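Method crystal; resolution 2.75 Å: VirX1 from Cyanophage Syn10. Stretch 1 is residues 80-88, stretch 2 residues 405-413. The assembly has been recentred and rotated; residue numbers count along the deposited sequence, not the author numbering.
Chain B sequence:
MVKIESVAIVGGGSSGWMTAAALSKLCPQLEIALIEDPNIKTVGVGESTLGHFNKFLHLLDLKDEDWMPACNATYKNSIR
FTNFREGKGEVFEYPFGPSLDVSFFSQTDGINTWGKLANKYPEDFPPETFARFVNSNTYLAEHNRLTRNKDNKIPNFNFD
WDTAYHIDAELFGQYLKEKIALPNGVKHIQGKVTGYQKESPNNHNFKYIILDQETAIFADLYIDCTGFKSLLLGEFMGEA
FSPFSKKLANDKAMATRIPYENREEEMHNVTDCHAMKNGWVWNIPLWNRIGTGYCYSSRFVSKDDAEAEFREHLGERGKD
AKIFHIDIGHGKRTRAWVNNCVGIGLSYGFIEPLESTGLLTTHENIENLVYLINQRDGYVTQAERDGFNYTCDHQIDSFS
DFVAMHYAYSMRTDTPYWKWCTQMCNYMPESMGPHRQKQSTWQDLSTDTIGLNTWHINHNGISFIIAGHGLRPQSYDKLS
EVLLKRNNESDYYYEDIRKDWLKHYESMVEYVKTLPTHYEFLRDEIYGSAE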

# COMPACT_ATOMS: atom_id res chain seq x y z
N ARG B 80 0.17 -32.61 -5.38
CA ARG B 80 -1.06 -33.11 -6.04
C ARG B 80 -2.22 -33.02 -5.04
O ARG B 80 -2.02 -33.41 -3.88
CB ARG B 80 -0.81 -34.54 -6.53
CG ARG B 80 -2.07 -35.26 -6.96
CD ARG B 80 -1.72 -36.55 -7.66
NE ARG B 80 -0.95 -36.24 -8.85
CZ ARG B 80 -0.09 -37.06 -9.44
NH1 ARG B 80 0.12 -38.27 -8.97
NH2 ARG B 80 0.56 -36.66 -10.52
N PHE B 81 -3.37 -32.53 -5.48
CA PHE B 81 -4.61 -32.41 -4.67
C PHE B 81 -5.68 -33.33 -5.26
O PHE B 81 -6.33 -32.97 -6.26
CB PHE B 81 -5.06 -30.95 -4.59
CG PHE B 81 -4.05 -30.05 -3.91
CD1 PHE B 81 -3.92 -30.05 -2.53
CD2 PHE B 81 -3.20 -29.24 -4.65
CE1 PHE B 81 -2.98 -29.24 -1.91
CE2 PHE B 81 -2.26 -28.43 -4.03
CZ PHE B 81 -2.15 -28.43 -2.66
N THR B 82 -5.81 -34.50 -4.65
CA THR B 82 -6.90 -35.47 -4.92
C THR B 82 -8.05 -35.18 -3.95
O THR B 82 -7.78 -34.94 -2.76
CB THR B 82 -6.40 -36.92 -4.80
OG1 THR B 82 -5.25 -37.04 -5.65
CG2 THR B 82 -7.45 -37.94 -5.15
N ASN B 83 -9.28 -35.14 -4.48
CA ASN B 83 -10.57 -35.17 -3.72
C ASN B 83 -10.90 -33.81 -3.09
O ASN B 83 -11.84 -33.77 -2.31
CB ASN B 83 -10.54 -36.29 -2.68
CG ASN B 83 -11.87 -37.00 -2.52
OD1 ASN B 83 -12.54 -37.28 -3.50
ND2 ASN B 83 -12.26 -37.31 -1.30
N PHE B 84 -10.21 -32.73 -3.45
CA PHE B 84 -10.28 -31.41 -2.76
C PHE B 84 -11.36 -30.49 -3.34
O PHE B 84 -11.89 -29.67 -2.58
CB PHE B 84 -8.94 -30.69 -2.79
CG PHE B 84 -8.22 -30.71 -1.47
CD1 PHE B 84 -7.35 -31.74 -1.15
CD2 PHE B 84 -8.41 -29.70 -0.54
CE1 PHE B 84 -6.70 -31.77 0.06
CE2 PHE B 84 -7.75 -29.72 0.68
CZ PHE B 84 -6.90 -30.76 0.98
N ARG B 85 -11.64 -30.57 -4.64
CA ARG B 85 -12.60 -29.63 -5.29
C ARG B 85 -14.02 -30.02 -4.92
O ARG B 85 -14.76 -29.16 -4.43
CB ARG B 85 -12.46 -29.60 -6.82
CG ARG B 85 -13.41 -28.60 -7.47
CD ARG B 85 -13.27 -28.42 -8.97
NE ARG B 85 -13.57 -29.65 -9.72
CZ ARG B 85 -12.68 -30.38 -10.37
NH1 ARG B 85 -11.42 -30.03 -10.39
NH2 ARG B 85 -13.06 -31.47 -11.01
N GLU B 86 -14.37 -31.29 -5.14
CA GLU B 86 -15.77 -31.77 -5.20
C GLU B 86 -15.95 -33.10 -4.46
O GLU B 86 -17.10 -33.54 -4.34
CB GLU B 86 -16.13 -31.88 -6.68
CG GLU B 86 -17.58 -31.65 -7.01
CD GLU B 86 -17.84 -31.95 -8.47
OE1 GLU B 86 -17.03 -31.45 -9.33
OE2 GLU B 86 -18.83 -32.69 -8.76
N GLY B 87 -14.86 -33.73 -3.99
CA GLY B 87 -14.88 -35.00 -3.25
C GLY B 87 -15.25 -36.20 -4.11
O GLY B 87 -15.97 -37.09 -3.60
N LYS B 88 -14.73 -36.27 -5.34
CA LYS B 88 -15.06 -37.34 -6.33
C LYS B 88 -13.79 -37.82 -7.04
O LYS B 88 -13.90 -38.23 -8.19
CB LYS B 88 -16.08 -36.81 -7.33
CG LYS B 88 -17.48 -36.55 -6.78
CD LYS B 88 -18.34 -35.86 -7.80
CE LYS B 88 -19.82 -36.18 -7.66
NZ LYS B 88 -20.56 -35.49 -8.74
N MET B 405 -6.93 -20.92 1.96
CA MET B 405 -7.61 -20.72 0.65
C MET B 405 -7.92 -22.06 -0.02
O MET B 405 -8.91 -22.12 -0.75
CB MET B 405 -6.75 -19.86 -0.28
CG MET B 405 -6.79 -18.39 0.07
SD MET B 405 -6.00 -17.34 -1.16
CE MET B 405 -6.24 -15.73 -0.42
N HIS B 406 -7.12 -23.10 0.24
CA HIS B 406 -7.33 -24.49 -0.28
C HIS B 406 -8.69 -25.04 0.19
O HIS B 406 -9.29 -25.83 -0.56
CB HIS B 406 -6.23 -25.45 0.18
CG HIS B 406 -4.87 -25.14 -0.36
ND1 HIS B 406 -4.25 -23.93 -0.16
CD2 HIS B 406 -4.00 -25.89 -1.04
CE1 HIS B 406 -3.06 -23.94 -0.73
NE2 HIS B 406 -2.88 -25.14 -1.28
N TYR B 407 -9.11 -24.67 1.40
CA TYR B 407 -10.38 -25.10 2.02
C TYR B 407 -11.51 -24.17 1.56
O TYR B 407 -12.56 -24.65 1.13
CB TYR B 407 -10.27 -25.10 3.55
CG TYR B 407 -9.28 -26.08 4.14
CD1 TYR B 407 -9.60 -27.41 4.27
CD2 TYR B 407 -8.04 -25.66 4.59
CE1 TYR B 407 -8.72 -28.32 4.82
CE2 TYR B 407 -7.14 -26.55 5.14
CZ TYR B 407 -7.48 -27.89 5.25
OH TYR B 407 -6.60 -28.79 5.80
N ALA B 408 -11.26 -22.86 1.66
CA ALA B 408 -12.27 -21.79 1.55
C ALA B 408 -13.03 -21.88 0.23
O ALA B 408 -14.25 -21.59 0.22
CB ALA B 408 -11.58 -20.45 1.69
N TYR B 409 -12.33 -22.25 -0.85
CA TYR B 409 -12.82 -22.19 -2.25
C TYR B 409 -13.28 -23.57 -2.73
O TYR B 409 -13.74 -23.65 -3.87
CB TYR B 409 -11.75 -21.58 -3.14
CG TYR B 409 -11.59 -20.10 -2.91
CD1 TYR B 409 -12.55 -19.22 -3.37
CD2 TYR B 409 -10.51 -19.59 -2.21
CE1 TYR B 409 -12.43 -17.85 -3.19
CE2 TYR B 409 -10.39 -18.22 -1.98
CZ TYR B 409 -11.36 -17.36 -2.47
OH TYR B 409 -11.27 -16.03 -2.22
N SER B 410 -13.18 -24.61 -1.90
CA SER B 410 -13.65 -25.98 -2.25
C SER B 410 -15.15 -25.94 -2.55
O SER B 410 -15.85 -25.03 -2.04
CB SER B 410 -13.35 -26.96 -1.17
OG SER B 410 -13.93 -28.22 -1.47
N MET B 411 -15.62 -26.89 -3.36
CA MET B 411 -17.07 -27.09 -3.64
C MET B 411 -17.68 -28.02 -2.58
O MET B 411 -18.92 -28.06 -2.50
CB MET B 411 -17.31 -27.67 -5.03
CG MET B 411 -16.80 -26.75 -6.11
SD MET B 411 -17.27 -27.28 -7.78
CE MET B 411 -19.04 -27.01 -7.71
N ARG B 412 -16.85 -28.70 -1.78
CA ARG B 412 -17.31 -29.73 -0.81
C ARG B 412 -18.19 -29.11 0.27
O ARG B 412 -17.76 -28.15 0.94
CB ARG B 412 -16.12 -30.45 -0.19
CG ARG B 412 -15.33 -31.25 -1.22
CD ARG B 412 -14.33 -32.16 -0.56
NE ARG B 412 -14.98 -33.13 0.31
CZ ARG B 412 -14.41 -34.19 0.82
NH1 ARG B 412 -13.16 -34.46 0.55
NH2 ARG B 412 -15.11 -34.99 1.60
N THR B 413 -19.39 -29.65 0.44
CA THR B 413 -20.32 -29.37 1.56
C THR B 413 -20.93 -30.70 2.02
O THR B 413 -22.00 -30.67 2.61
CB THR B 413 -21.39 -28.37 1.10
OG1 THR B 413 -22.14 -29.00 0.07
CG2 THR B 413 -20.83 -27.09 0.54

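Three consecutive backbone carbonyls of the first stretch, those of Asn83, Phe84 and Arg85, each accept a hydrogen bond from the second, and the three donors are of different kinds: a guanidinium, a hydroxyl and a backbone amide. Arg412 NH1 lies 3.2 Å from Asn83 O, with an N-H...O angle of 139°. Ser410 OG donates to Phe84 O at 2.7 Å, and Met411 N reaches Arg85 O at 2.7 Å with an angle of 143°. Past the strand at residues 80-82 the first chain is loop or turn, and these carbonyls meet the segment that follows the helix of residues 405-408. The nearest CA pair is Arg85 and Ser410, 4.9 Å apart, and Glu86 and Arg412 follow at 5.1 Å between CA atoms.

The Ser410 hydroxyl is shared between the two stretches. With chi1 at 174° (t), its OG donates a hydrogen bond to Phe84 O and accepts one from Arg412 N at 3.0 Å, the latter nearly straight at 166°.

Arg412 extends from a CA-to-CB bond directed sideways, and its side chain then approaches the other stretch. On the way, its CG comes within 3.7 Å of Gly87 N, and Gly87 CA sits over one face of the guanidinium. A CB built in ideal geometry on Gly87 would be 3.1 Å from Arg412 NE, a tight approach, and the positive phi of 71° independently favours glycine. The absence of a side chain therefore lets the arginine lie close to the backbone.

The aromatic side chains contribute a second kind of contact. His406 has its CA-to-CB bond toward the first stretch and turns its ring edge to the face of Phe81 in an offset edge-to-face pair: the centroids are 5.2 Å apart, the planes meet at 62°, and Phe81 CZ to His406 CD2 measures 3.5 Å. Phe84 starts with its CA-to-CB bond directed away, yet its ring comes back within reach: Phe84 CD2 is 4.0 Å from His406 O, which lies near the ring plane at its edge, and Phe84 CE2 makes a looser apolar contact with Tyr407 CE1 at 4.5 Å.

Met411 has its CA-to-CB bond toward the first stretch, with its SD 4.1 Å from Arg85 CG and 4.4 Å from Glu86 CG. These distances indicate van der Waals packing against the aliphatic portions of two charged side chains. Altogether the contact buries 490 Å², summed over both sides.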